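Local atomic coordinates of hypothetical protein DUF871 (Enterococcus faecalis, PDB entry 2P0O), a protein that is of unknown function but is probably a 6-phospho-N-acetylmuramidase-like hydrolase acting on phosphorylated cell-wall sugars. Residues 4-9 / 30-36; 9-15 / 51-55; 23-27 / 61-65; 65-71 / 93-99. All coordinates share one frame. Numbering follows the deposited sequence.

Interaction 1: residues 4-9 / 30-36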
loop_
_atom_site.group_PDB
_atom_site.type_symbol
_atom_site.label_atom_id
_atom_site.label_comp_id
_atom_site.label_asym_id
_atom_site.label_seq_id
_atom_site.Cartn_x
_atom_site.Cartn_y
_atom_site.Cartn_z
HETATM N N MSE A 4 1.563 -10.062 -1.165
HETATM C CA MSE A 4 2.719 -9.389 -0.579
HETATM C C MSE A 4 2.618 -7.878 -0.435
HETATM O O MSE A 4 2.228 -7.181 -1.386
HETATM C CB MSE A 4 3.986 -9.704 -1.380
HETATM C CG MSE A 4 4.868 -10.736 -0.687
HETATM SE SE MSE A 4 6.775 -10.205 -0.607
HETATM C CE MSE A 4 7.297 -10.540 -2.497
ATOM N N TYR A 5 2.997 -7.379 0.748
ATOM C CA TYR A 5 3.286 -5.955 0.926
ATOM C C TYR A 5 4.789 -5.750 1.046
ATOM O O TYR A 5 5.471 -6.560 1.672
ATOM C CB TYR A 5 2.595 -5.363 2.160
ATOM C CG TYR A 5 1.095 -5.182 2.043
ATOM C CD1 TYR A 5 0.557 -4.170 1.223
ATOM C CD2 TYR A 5 0.211 -6.009 2.748
ATOM C CE1 TYR A 5 -0.833 -3.977 1.110
ATOM C CE2 TYR A 5 -1.206 -5.838 2.641
ATOM C CZ TYR A 5 -1.704 -4.807 1.824
ATOM O OH TYR A 5 -3.051 -4.613 1.685
ATOM N N GLY A 6 5.295 -4.658 0.459
ATOM C CA GLY A 6 6.724 -4.378 0.485
ATOM C C GLY A 6 7.097 -2.926 0.717
ATOM O O GLY A 6 6.227 -2.025 0.685
ATOM N N ILE A 7 8.388 -2.712 0.968
ATOM C CA ILE A 7 8.983 -1.382 1.173
ATOM C C ILE A 7 10.164 -1.164 0.237
ATOM O O ILE A 7 10.722 -2.113 -0.301
ATOM C CB ILE A 7 9.472 -1.174 2.636
ATOM C CG1 ILE A 7 10.649 -2.124 2.971
ATOM C CG2 ILE A 7 8.296 -1.343 3.572
ATOM C CD1 ILE A 7 11.213 -2.027 4.442
ATOM N N SER A 8 10.558 0.092 0.068
ATOM C CA SER A 8 11.767 0.436 -0.687
ATOM C C SER A 8 12.853 0.916 0.238
ATOM O O SER A 8 12.583 1.485 1.293
ATOM C CB SER A 8 11.469 1.511 -1.728
ATOM O OG SER A 8 10.550 1.001 -2.690
ATOM N N VAL A 9 14.086 0.632 -0.140
ATOM C CA VAL A 9 15.248 1.107 0.585
ATOM C C VAL A 9 16.182 1.721 -0.436
ATOM O O VAL A 9 16.293 1.220 -1.545
ATOM C CB VAL A 9 15.923 -0.028 1.367
ATOM C CG1 VAL A 9 17.254 0.433 1.939
ATOM C CG2 VAL A 9 15.002 -0.504 2.489
ATOM N N GLY A 30 3.449 -6.614 8.800
ATOM C CA GLY A 30 2.976 -7.408 7.658
ATOM C C GLY A 30 3.605 -7.140 6.286
ATOM O O GLY A 30 3.035 -7.509 5.253
ATOM N N PHE A 31 4.783 -6.517 6.273
ATOM C CA PHE A 31 5.576 -6.284 5.044
ATOM C C PHE A 31 6.692 -7.325 4.933
ATOM O O PHE A 31 7.480 -7.442 5.860
ATOM C CB PHE A 31 6.153 -4.861 5.060
ATOM C CG PHE A 31 5.096 -3.783 4.927
ATOM C CD1 PHE A 31 4.300 -3.414 6.031
ATOM C CD2 PHE A 31 4.889 -3.149 3.699
ATOM C CE1 PHE A 31 3.306 -2.436 5.909
ATOM C CE2 PHE A 31 3.908 -2.150 3.548
ATOM C CZ PHE A 31 3.113 -1.796 4.653
ATOM N N ASP A 32 6.733 -8.092 3.836
ATOM C CA ASP A 32 7.688 -9.196 3.683
ATOM C C ASP A 32 8.727 -9.012 2.606
ATOM O O ASP A 32 9.514 -9.940 2.344
ATOM C CB ASP A 32 6.985 -10.546 3.419
ATOM C CG ASP A 32 6.104 -10.983 4.561
ATOM O OD1 ASP A 32 6.574 -10.977 5.721
ATOM O OD2 ASP A 32 4.925 -11.325 4.282
ATOM N N GLY A 33 8.726 -7.840 1.975
ATOM C CA GLY A 33 9.588 -7.586 0.837
ATOM C C GLY A 33 10.249 -6.228 0.827
ATOM O O GLY A 33 9.711 -5.236 1.359
ATOM N N ILE A 34 11.428 -6.201 0.194
ATOM C CA ILE A 34 12.182 -5.001 -0.053
ATOM C C ILE A 34 12.481 -4.880 -1.546
ATOM O O ILE A 34 12.833 -5.871 -2.212
ATOM C CB ILE A 34 13.519 -4.984 0.730
ATOM C CG1 ILE A 34 13.258 -5.013 2.240
ATOM C CG2 ILE A 34 14.373 -3.769 0.304
ATOM C CD1 ILE A 34 14.443 -5.511 3.072
ATOM N N PHE A 35 12.316 -3.660 -2.052
ATOM C CA PHE A 35 12.780 -3.260 -3.382
ATOM C C PHE A 35 13.877 -2.211 -3.207
ATOM O O PHE A 35 13.768 -1.307 -2.366
ATOM C CB PHE A 35 11.625 -2.692 -4.226
ATOM C CG PHE A 35 12.039 -2.167 -5.583
ATOM C CD1 PHE A 35 12.039 -3.010 -6.705
ATOM C CD2 PHE A 35 12.384 -0.813 -5.757
ATOM C CE1 PHE A 35 12.401 -2.536 -7.987
ATOM C CE2 PHE A 35 12.749 -0.316 -7.033
ATOM C CZ PHE A 35 12.746 -1.171 -8.163
ATOM N N THR A 36 14.934 -2.338 -3.999
ATOM C CA THR A 36 15.987 -1.342 -4.018
ATOM C C THR A 36 16.535 -1.169 -5.432
ATOM O O THR A 36 16.699 -2.147 -6.175
ATOM C CB THR A 36 17.111 -1.658 -2.986
ATOM O OG1 THR A 36 18.016 -0.546 -2.899
ATOM C CG2 THR A 36 17.893 -2.932 -3.352
HETATM O O HOH W 1 3.357 -9.071 3.196
#

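Interaction 2: residues 9-15 / 51-55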
loop_
_atom_site.group_PDB
_atom_site.type_symbol
_atom_site.label_atom_id
_atom_site.label_comp_id
_atom_site.label_asym_id
_atom_site.label_seq_id
_atom_site.Cartn_x
_atom_site.Cartn_y
_atom_site.Cartn_z
ATOM N N VAL A 9 14.086 0.632 -0.140
ATOM C CA VAL A 9 15.248 1.107 0.585
ATOM C C VAL A 9 16.182 1.721 -0.436
ATOM O O VAL A 9 16.293 1.220 -1.545
ATOM C CB VAL A 9 15.923 -0.028 1.367
ATOM C CG1 VAL A 9 17.254 0.433 1.939
ATOM C CG2 VAL A 9 15.002 -0.504 2.489
ATOM N N PHE A 10 16.797 2.839 -0.075
ATOM C CA PHE A 10 17.659 3.609 -0.987
ATOM C C PHE A 10 19.103 3.511 -0.516
ATOM O O PHE A 10 19.468 4.037 0.542
ATOM C CB PHE A 10 17.164 5.055 -1.083
ATOM C CG PHE A 10 15.816 5.166 -1.751
ATOM C CD1 PHE A 10 14.639 4.942 -1.029
ATOM C CD2 PHE A 10 15.726 5.405 -3.124
ATOM C CE1 PHE A 10 13.380 4.999 -1.670
ATOM C CE2 PHE A 10 14.480 5.474 -3.766
ATOM C CZ PHE A 10 13.319 5.288 -3.056
ATOM N N LEU A 11 19.907 2.784 -1.290
ATOM C CA LEU A 11 21.285 2.510 -0.898
ATOM C C LEU A 11 22.280 3.538 -1.422
ATOM O O LEU A 11 23.489 3.321 -1.331
ATOM C CB LEU A 11 21.706 1.100 -1.327
ATOM C CG LEU A 11 20.890 -0.032 -0.701
ATOM C CD1 LEU A 11 21.460 -1.373 -1.133
ATOM C CD2 LEU A 11 20.901 0.106 0.816
ATOM N N GLY A 12 21.762 4.642 -1.965
ATOM C CA GLY A 12 22.564 5.788 -2.389
ATOM C C GLY A 12 23.054 6.560 -1.178
ATOM O O GLY A 12 23.817 7.526 -1.285
ATOM N N GLU A 13 22.620 6.114 -0.010
ATOM C CA GLU A 13 23.034 6.704 1.258
ATOM C C GLU A 13 23.371 5.570 2.252
ATOM O O GLU A 13 22.958 4.419 2.059
ATOM C CB GLU A 13 21.906 7.627 1.770
ATOM C CG GLU A 13 21.771 9.000 1.000
ATOM C CD GLU A 13 20.591 9.076 -0.017
ATOM O OE1 GLU A 13 19.565 8.353 0.137
ATOM O OE2 GLU A 13 20.694 9.901 -0.969
ATOM N N GLU A 14 24.134 5.873 3.296
ATOM C CA GLU A 14 24.476 4.852 4.303
ATOM C C GLU A 14 23.220 4.452 5.088
ATOM O O GLU A 14 22.373 5.315 5.381
ATOM C CB GLU A 14 25.599 5.335 5.229
ATOM C CG GLU A 14 26.065 4.314 6.289
ATOM C CD GLU A 14 26.542 2.983 5.695
ATOM O OE1 GLU A 14 27.735 2.898 5.284
ATOM O OE2 GLU A 14 25.721 2.022 5.661
ATOM N N ILE A 15 23.079 3.151 5.367
ATOM C CA ILE A 15 21.890 2.630 6.057
ATOM C C ILE A 15 21.855 3.125 7.502
ATOM O O ILE A 15 22.601 2.631 8.334
ATOM C CB ILE A 15 21.793 1.076 6.024
ATOM C CG1 ILE A 15 22.003 0.534 4.602
ATOM C CG2 ILE A 15 20.427 0.617 6.552
ATOM C CD1 ILE A 15 21.977 -0.997 4.503
ATOM N N ARG A 51 27.249 -1.980 1.466
ATOM C CA ARG A 51 25.865 -1.565 1.747
ATOM C C ARG A 51 24.854 -2.690 1.460
ATOM O O ARG A 51 23.921 -2.926 2.221
ATOM C CB ARG A 51 25.503 -0.296 0.960
ATOM C CG ARG A 51 25.992 0.983 1.641
ATOM C CD ARG A 51 25.705 2.225 0.840
ATOM N NE ARG A 51 26.632 3.286 1.226
ATOM C CZ ARG A 51 26.648 4.518 0.718
ATOM N NH1 ARG A 51 25.779 4.894 -0.213
ATOM N NH2 ARG A 51 27.548 5.388 1.155
ATOM N N LEU A 52 25.040 -3.379 0.339
ATOM C CA LEU A 52 24.176 -4.492 -0.054
ATOM C C LEU A 52 24.379 -5.674 0.854
ATOM O O LEU A 52 23.408 -6.349 1.166
ATOM C CB LEU A 52 24.430 -4.888 -1.509
ATOM C CG LEU A 52 23.343 -5.636 -2.358
ATOM C CD1 LEU A 52 22.016 -4.864 -2.469
ATOM C CD2 LEU A 52 23.871 -5.947 -3.760
ATOM N N THR A 53 25.664 -5.923 1.300
ATOM C CA THR A 53 25.967 -6.960 2.255
ATOM C C THR A 53 25.288 -6.657 3.591
ATOM O O THR A 53 24.798 -7.571 4.251
ATOM C CB THR A 53 27.517 -7.219 2.425
ATOM O OG1 THR A 53 28.096 -7.409 1.102
ATOM C CG2 THR A 53 27.771 -8.478 3.311
ATOM N N ASP A 54 25.256 -5.382 4.005
ATOM C CA ASP A 54 24.525 -4.948 5.282
ATOM C C ASP A 54 23.003 -5.155 5.150
ATOM O O ASP A 54 22.344 -5.615 6.106
ATOM C CB ASP A 54 24.763 -3.467 5.602
ATOM C CG ASP A 54 26.217 -3.133 5.857
ATOM O OD1 ASP A 54 26.949 -3.939 6.526
ATOM O OD2 ASP A 54 26.634 -2.033 5.382
ATOM N N LEU A 55 22.448 -4.808 3.990
ATOM C CA LEU A 55 20.985 -4.897 3.804
ATOM C C LEU A 55 20.491 -6.360 3.748
ATOM O O LEU A 55 19.508 -6.727 4.412
ATOM C CB LEU A 55 20.504 -4.103 2.561
ATOM C CG LEU A 55 19.007 -4.271 2.198
ATOM C CD1 LEU A 55 18.126 -3.738 3.300
ATOM C CD2 LEU A 55 18.600 -3.645 0.851
#

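Interaction 3: residues 23-27 / 61-65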
loop_
_atom_site.group_PDB
_atom_site.type_symbol
_atom_site.label_atom_id
_atom_site.label_comp_id
_atom_site.label_asym_id
_atom_site.label_seq_id
_atom_site.Cartn_x
_atom_site.Cartn_y
_atom_site.Cartn_z
ATOM N N ILE A 23 12.683 -0.832 8.843
ATOM C CA ILE A 23 12.589 -2.140 8.182
ATOM C C ILE A 23 11.986 -3.202 9.137
ATOM O O ILE A 23 11.015 -3.905 8.800
ATOM C CB ILE A 23 13.966 -2.598 7.629
ATOM C CG1 ILE A 23 14.387 -1.735 6.435
ATOM C CG2 ILE A 23 13.918 -4.071 7.222
ATOM C CD1 ILE A 23 15.878 -1.877 6.070
ATOM N N LYS A 24 12.533 -3.261 10.339
ATOM C CA LYS A 24 12.070 -4.185 11.367
ATOM C C LYS A 24 10.600 -3.963 11.745
ATOM O O LYS A 24 9.828 -4.927 11.855
ATOM C CB LYS A 24 12.963 -4.101 12.614
ATOM C CG LYS A 24 14.378 -4.575 12.394
ATOM C CD LYS A 24 15.122 -4.763 13.742
ATOM C CE LYS A 24 16.621 -4.878 13.497
ATOM N NZ LYS A 24 17.391 -5.592 14.589
ATOM N N LYS A 25 10.210 -2.698 11.931
ATOM C CA LYS A 25 8.813 -2.380 12.231
ATOM C C LYS A 25 7.883 -2.759 11.088
ATOM O O LYS A 25 6.806 -3.283 11.318
ATOM C CB LYS A 25 8.648 -0.901 12.514
ATOM C CG LYS A 25 8.888 -0.560 13.951
ATOM C CD LYS A 25 8.850 0.941 14.164
ATOM C CE LYS A 25 9.333 1.235 15.577
ATOM N NZ LYS A 25 9.160 2.685 15.821
HETATM N N MSE A 26 8.307 -2.497 9.851
HETATM C CA MSE A 26 7.471 -2.799 8.689
HETATM C C MSE A 26 7.219 -4.307 8.584
HETATM O O MSE A 26 6.084 -4.732 8.352
HETATM C CB MSE A 26 8.059 -2.199 7.413
HETATM C CG MSE A 26 7.989 -0.661 7.404
HETATM SE SE MSE A 26 6.130 0.035 7.540
HETATM C CE MSE A 26 5.716 0.132 5.631
ATOM N N LYS A 27 8.264 -5.107 8.799
ATOM C CA LYS A 27 8.095 -6.550 8.886
ATOM C C LYS A 27 7.027 -6.962 9.918
ATOM O O LYS A 27 6.122 -7.726 9.580
ATOM C CB LYS A 27 9.415 -7.256 9.183
ATOM C CG LYS A 27 9.245 -8.736 9.510
ATOM C CD LYS A 27 8.984 -9.523 8.249
ATOM C CE LYS A 27 8.788 -10.987 8.576
ATOM N NZ LYS A 27 8.648 -11.747 7.309
ATOM N N ALA A 61 17.794 -12.029 8.309
ATOM C CA ALA A 61 17.410 -12.132 9.723
ATOM C C ALA A 61 15.926 -11.867 9.917
ATOM O O ALA A 61 15.258 -12.452 10.762
ATOM C CB ALA A 61 18.217 -11.154 10.551
ATOM N N GLU A 62 15.422 -10.966 9.104
ATOM C CA GLU A 62 14.070 -10.481 9.227
ATOM C C GLU A 62 13.110 -11.308 8.358
ATOM O O GLU A 62 11.905 -11.149 8.464
ATOM C CB GLU A 62 14.075 -8.996 8.862
ATOM C CG GLU A 62 13.071 -8.141 9.579
ATOM C CD GLU A 62 13.174 -8.169 11.089
ATOM O OE1 GLU A 62 14.296 -8.147 11.636
ATOM O OE2 GLU A 62 12.099 -8.185 11.739
ATOM N N LYS A 63 13.657 -12.217 7.543
ATOM C CA LYS A 63 12.900 -13.088 6.616
ATOM C C LYS A 63 12.107 -12.270 5.615
ATOM O O LYS A 63 10.870 -12.314 5.554
ATOM C CB LYS A 63 12.021 -14.097 7.350
ATOM C CG LYS A 63 12.797 -15.194 8.053
ATOM C CD LYS A 63 11.902 -15.862 9.056
ATOM C CE LYS A 63 12.672 -16.813 9.969
ATOM N NZ LYS A 63 11.811 -17.130 11.154
HETATM N N MSE A 64 12.855 -11.500 4.844
HETATM C CA MSE A 64 12.285 -10.601 3.868
HETATM C C MSE A 64 13.023 -10.782 2.564
HETATM O O MSE A 64 14.205 -11.116 2.540
HETATM C CB MSE A 64 12.408 -9.160 4.338
HETATM C CG MSE A 64 11.654 -8.874 5.614
HETATM SE SE MSE A 64 11.974 -7.031 6.179
HETATM C CE MSE A 64 10.687 -6.033 5.082
ATOM N N LYS A 65 12.306 -10.566 1.483
ATOM C CA LYS A 65 12.870 -10.692 0.164
ATOM C C LYS A 65 13.507 -9.374 -0.248
ATOM O O LYS A 65 13.201 -8.321 0.335
ATOM C CB LYS A 65 11.767 -11.127 -0.792
ATOM C CG LYS A 65 11.233 -12.507 -0.407
ATOM C CD LYS A 65 10.216 -13.032 -1.399
ATOM C CE LYS A 65 10.904 -13.635 -2.608
ATOM N NZ LYS A 65 9.904 -13.911 -3.679
HETATM O O HOH W 2 10.422 -6.955 13.136
#

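Interaction 4: residues 65-71 / 93-99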
loop_
_atom_site.group_PDB
_atom_site.type_symbol
_atom_site.label_atom_id
_atom_site.label_comp_id
_atom_site.label_asym_id
_atom_site.label_seq_id
_atom_site.Cartn_x
_atom_site.Cartn_y
_atom_site.Cartn_z
ATOM N N LYS A 65 12.306 -10.566 1.483
ATOM C CA LYS A 65 12.870 -10.692 0.164
ATOM C C LYS A 65 13.507 -9.374 -0.248
ATOM O O LYS A 65 13.201 -8.321 0.335
ATOM C CB LYS A 65 11.767 -11.127 -0.792
ATOM C CG LYS A 65 11.233 -12.507 -0.407
ATOM C CD LYS A 65 10.216 -13.032 -1.399
ATOM C CE LYS A 65 10.904 -13.635 -2.608
ATOM N NZ LYS A 65 9.904 -13.911 -3.679
ATOM N N ILE A 66 14.425 -9.447 -1.214
ATOM C CA ILE A 66 15.036 -8.266 -1.801
ATOM C C ILE A 66 15.090 -8.389 -3.318
ATOM O O ILE A 66 15.769 -9.260 -3.865
ATOM C CB ILE A 66 16.483 -8.007 -1.316
ATOM C CG1 ILE A 66 16.574 -7.876 0.207
ATOM C CG2 ILE A 66 17.014 -6.748 -1.962
ATOM C CD1 ILE A 66 18.026 -7.702 0.727
HETATM N N MSE A 67 14.367 -7.508 -3.988
HETATM C CA MSE A 67 14.449 -7.397 -5.420
HETATM C C MSE A 67 15.406 -6.237 -5.665
HETATM O O MSE A 67 15.197 -5.126 -5.141
HETATM C CB MSE A 67 13.037 -7.154 -5.978
HETATM C CG MSE A 67 12.941 -6.649 -7.443
HETATM SE SE MSE A 67 13.770 -7.933 -8.677
HETATM C CE MSE A 67 12.615 -9.504 -8.473
ATOM N N VAL A 68 16.461 -6.479 -6.436
ATOM C CA VAL A 68 17.404 -5.416 -6.768
ATOM C C VAL A 68 17.269 -4.987 -8.237
ATOM O O VAL A 68 17.493 -5.778 -9.170
ATOM C CB VAL A 68 18.890 -5.807 -6.492
ATOM C CG1 VAL A 68 19.836 -4.700 -6.933
ATOM C CG2 VAL A 68 19.136 -6.173 -5.006
ATOM N N ASP A 69 16.919 -3.726 -8.438
ATOM C CA ASP A 69 16.867 -3.165 -9.768
ATOM C C ASP A 69 18.230 -2.522 -10.038
ATOM O O ASP A 69 18.650 -1.596 -9.346
ATOM C CB ASP A 69 15.705 -2.177 -9.880
ATOM C CG ASP A 69 15.607 -1.528 -11.256
ATOM O OD1 ASP A 69 16.462 -0.687 -11.600
ATOM O OD2 ASP A 69 14.658 -1.840 -11.991
ATOM N N ILE A 70 18.923 -3.042 -11.040
ATOM C CA ILE A 70 20.310 -2.661 -11.294
ATOM C C ILE A 70 20.639 -2.870 -12.769
ATOM O O ILE A 70 20.158 -3.825 -13.391
ATOM C CB ILE A 70 21.269 -3.487 -10.376
ATOM C CG1 ILE A 70 22.714 -3.002 -10.448
ATOM C CG2 ILE A 70 21.159 -4.988 -10.655
ATOM C CD1 ILE A 70 23.603 -3.663 -9.386
ATOM N N SER A 71 21.443 -1.972 -13.332
ATOM C CA SER A 71 21.877 -2.127 -14.713
ATOM C C SER A 71 22.926 -3.230 -14.794
ATOM O O SER A 71 23.591 -3.539 -13.796
ATOM C CB SER A 71 22.435 -0.817 -15.265
ATOM O OG SER A 71 23.753 -0.596 -14.797
ATOM N N VAL A 93 19.998 -11.576 -1.403
ATOM C CA VAL A 93 19.238 -11.076 -2.547
ATOM C C VAL A 93 18.390 -12.202 -3.146
ATOM O O VAL A 93 18.883 -13.295 -3.386
ATOM C CB VAL A 93 20.169 -10.434 -3.585
ATOM C CG1 VAL A 93 19.404 -10.034 -4.855
ATOM C CG2 VAL A 93 20.860 -9.232 -2.963
ATOM N N THR A 94 17.106 -11.930 -3.372
ATOM C CA THR A 94 16.193 -12.951 -3.873
ATOM C C THR A 94 15.734 -12.706 -5.305
ATOM O O THR A 94 15.050 -13.550 -5.897
ATOM C CB THR A 94 14.948 -13.065 -2.985
ATOM O OG1 THR A 94 14.398 -11.757 -2.774
ATOM C CG2 THR A 94 15.284 -13.725 -1.643
ATOM N N GLY A 95 16.108 -11.556 -5.859
ATOM C CA GLY A 95 15.597 -11.153 -7.152
ATOM C C GLY A 95 16.445 -10.100 -7.826
ATOM O O GLY A 95 17.031 -9.236 -7.166
ATOM N N LEU A 96 16.528 -10.194 -9.147
ATOM C CA LEU A 96 17.155 -9.151 -9.943
ATOM C C LEU A 96 16.233 -8.644 -11.047
ATOM O O LEU A 96 15.571 -9.419 -11.735
ATOM C CB LEU A 96 18.509 -9.589 -10.502
ATOM C CG LEU A 96 19.590 -9.816 -9.438
ATOM C CD1 LEU A 96 20.722 -10.707 -9.982
ATOM C CD2 LEU A 96 20.111 -8.485 -8.860
ATOM N N ARG A 97 16.171 -7.324 -11.153
ATOM C CA ARG A 97 15.493 -6.644 -12.250
ATOM C C ARG A 97 16.568 -5.955 -13.078
ATOM O O ARG A 97 17.117 -4.921 -12.681
ATOM C CB ARG A 97 14.466 -5.657 -11.720
ATOM C CG ARG A 97 13.614 -4.949 -12.800
ATOM C CD ARG A 97 12.314 -4.484 -12.146
ATOM N NE ARG A 97 11.399 -3.784 -13.051
ATOM C CZ ARG A 97 11.261 -2.463 -13.115
ATOM N NH1 ARG A 97 11.995 -1.672 -12.340
ATOM N NH2 ARG A 97 10.385 -1.932 -13.953
HETATM N N MSE A 98 16.892 -6.574 -14.211
HETATM C CA MSE A 98 17.925 -6.076 -15.100
HETATM C C MSE A 98 17.280 -5.291 -16.231
HETATM O O MSE A 98 16.199 -5.610 -16.717
HETATM C CB MSE A 98 18.742 -7.219 -15.680
HETATM C CG MSE A 98 19.234 -8.221 -14.665
HETATM SE SE MSE A 98 20.457 -7.525 -13.300
HETATM C CE MSE A 98 21.932 -6.836 -14.377
ATOM N N ASP A 99 17.945 -4.243 -16.646
ATOM C CA ASP A 99 17.302 -3.328 -17.560
ATOM C C ASP A 99 18.298 -3.104 -18.649
ATOM O O ASP A 99 17.955 -3.117 -19.834
ATOM C CB ASP A 99 16.897 -2.032 -16.832
ATOM C CG ASP A 99 16.554 -2.284 -15.346
ATOM O OD1 ASP A 99 17.518 -2.433 -14.539
ATOM O OD2 ASP A 99 15.337 -2.373 -14.998
#

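Interaction 1: residues 4-9 / 30-36
Gly30, with positive phi (95°), is the C' residue of the Schellman motif that ends helix 17-28, and its O receives a bond from a water (2.6 Å from Gly30 O). The same water donates to Asp32 OD2 (3.0 Å) and accepts from Tyr5 N (3.0 Å), so it bridges the helix end to the first strand. Phe31 turns a ring face to Tyr5: Tyr5 CB lies 4.0 Å from the Phe31 ring centroid, a CH-pi contact. Asp32 N bonds to Tyr5 O (2.9 Å), while its OD1 pairs with Lys27. Ile7 N donates to Gly33 O (2.9 Å), Phe35 N to Ile7 O (2.8 Å) and Val9 N to Phe35 O (3.0 Å). Ile34 shares a face with Ile7 (CG1 to CG1 4.0 Å), and helix 17-28 packs on Ile7; Phe35 and Ser8 point to the other face, where Phe35 meets Trp144 and Phe177. Beyond the backbone bonds, the side-chain Thr36 OG1 donates to Val9 O (2.8 Å). The Ile7-Ile34 and Ser8-Phe35 bridges, with strand axes 4.5 Å apart and N-to-C directions at 37°, identify a parallel pair, which with the intervening helix forms the first beta-alpha-beta unit of a TIM barrel.

Interaction 2: residues 9-15 / 51-55
Arg51 lays its guanidinium along the turn at residues 11-14, with Glu14 N and Glu13 C over one face and Leu11 O near the plane at its edge. That in-plane position suits a hydrogen bond, and Arg51 NH1 donates to Leu11 O at 3.0 Å with an angle of 167°. The carboxylate of Glu14 adds no salt bridge: Glu14 OE1 is 4.2 Å from Arg51 NE, and Glu14 OE2 instead accepts from Ile15 N (2.9 Å) within the loop. Arg51 also has a cation-pi partner in Tyr48. Beneath this polar layer the contact is mainly apolar. Leu11 CD1 reaches Leu52 CD1 (3.8 Å) and Leu55 CD2 (4.2 Å), and Ile15 CD1 packs on Leu55 CB (3.9 Å). Val9 CG1, also buried, approaches Leu55 CD2 more loosely, at 4.4 Å. The arrangement is that of a TIM barrel in which the loop from the first strand to its helix, at the C-terminal end of the strand, rests on the second barrel helix, 48-62.

Interaction 3: residues 23-27 / 61-65
Two neighbouring outer helices of the TIM barrel, 17-28 and 48-62, meet here where the second ends in a Schellman motif with Lys63 (phi 60°) as its C' residue. The chain reversal presents Lys63 O to the first helix, and Lys27 NZ donates to it at 2.9 Å. Lys27 also forms a salt bridge with Asp32, so its ammonium serves both a helix end and the entry to strand 33-38. On its way there the Lys27 side chain runs past Glu62, bringing Lys27 CE to 3.1 Å from Glu62 O, and over Met64, with Lys27 CD 3.8 Å from Met64 CG. Deeper in, Ile23 CG2 touches the selenium of selenomethionine Met64 (SE, 3.7 Å). Toward the solvent, Glu62 OE1 lies 3.7 Å from Lys24 CG, and a water donates both to Glu62 OE2 and to Lys24 O, each at 2.5 Å. The contact buries a modest 311 Å², most of it on Lys27 and Glu62. Its chemistry thus grades from an apolar inner edge to a hydrated outer one, and its direct hydrogen bond runs to a main-chain carbonyl, so that bond depends on the shape of the helix terminus rather than on the side chain of Lys63.

Interaction 4: residues 65-71 / 93-99
Val68, Ile70, Leu96 and Met98 share one face of the strand pair and form its apolar centre: Val68 CB lies 3.8 Å from Leu96 CD2, and Ile70 CG2 meets Met98 SE at 3.7 Å. Val93 CG1 extends the patch to Val68 CG2 (3.9 Å), while Leu52 of helix 48-62 packs on Val68. On the other face Met67 folds across Gly95, its SE 3.5 Å from Gly95 C; a CB on Gly95 would clash with Met67 CE. Between the faces runs the backbone pairing: Thr94 N to Ile66 O (3.0 Å), Val68 N to Gly95 O (2.9 Å), Arg97 N to Val68 O (2.8 Å) and Ile70 N to Arg97 O (3.1 Å). At the N-terminal edge Thr94 OG1 accepts from Ile66 N (2.8 Å). Toward the C-terminal ends, Asp69 OD2 makes a salt bridge with Arg97 NH1 (2.7 Å), though the hydrogen bond within it is weak (121°); Asp99 OD2, 3.1 Å from Asp69 OD2, is a like-charged neighbour, not a hydrogen-bond partner. Arg97 is held further by Leu118 and Asn146. Parallel strands at 19°, with a hydrophobic face toward the helices and a mixed face carrying Met67 beside the Asp69-Arg97 ion pair, characterise a TIM barrel wall.

How the interactions relate
From the N terminus, interaction 1 closes the first loop, joining strand 4-8 to strand 33-38 across helix 17-28. Interaction 2 closes the loop from 9-15 to 51-55 and interaction 3 that from 23-27 to 61-65; both cross interaction 1 and each other, tying the start of the barrel to helix 48-62 and its end. Interaction 4 follows in series, carrying the sheet from strand 65-70 to 95-98. Val9 is common to interactions 1 and 2, and Lys65 to interactions 3 and 4. Between strands 33-38 and 65-70, Thr36 O is 2.8 Å from Asp69 N, so interactions 1 and 4 belong to one continuous wall, while Leu55 CG, 3.9 Å from Ile66 CD1, joins interaction 2 to it.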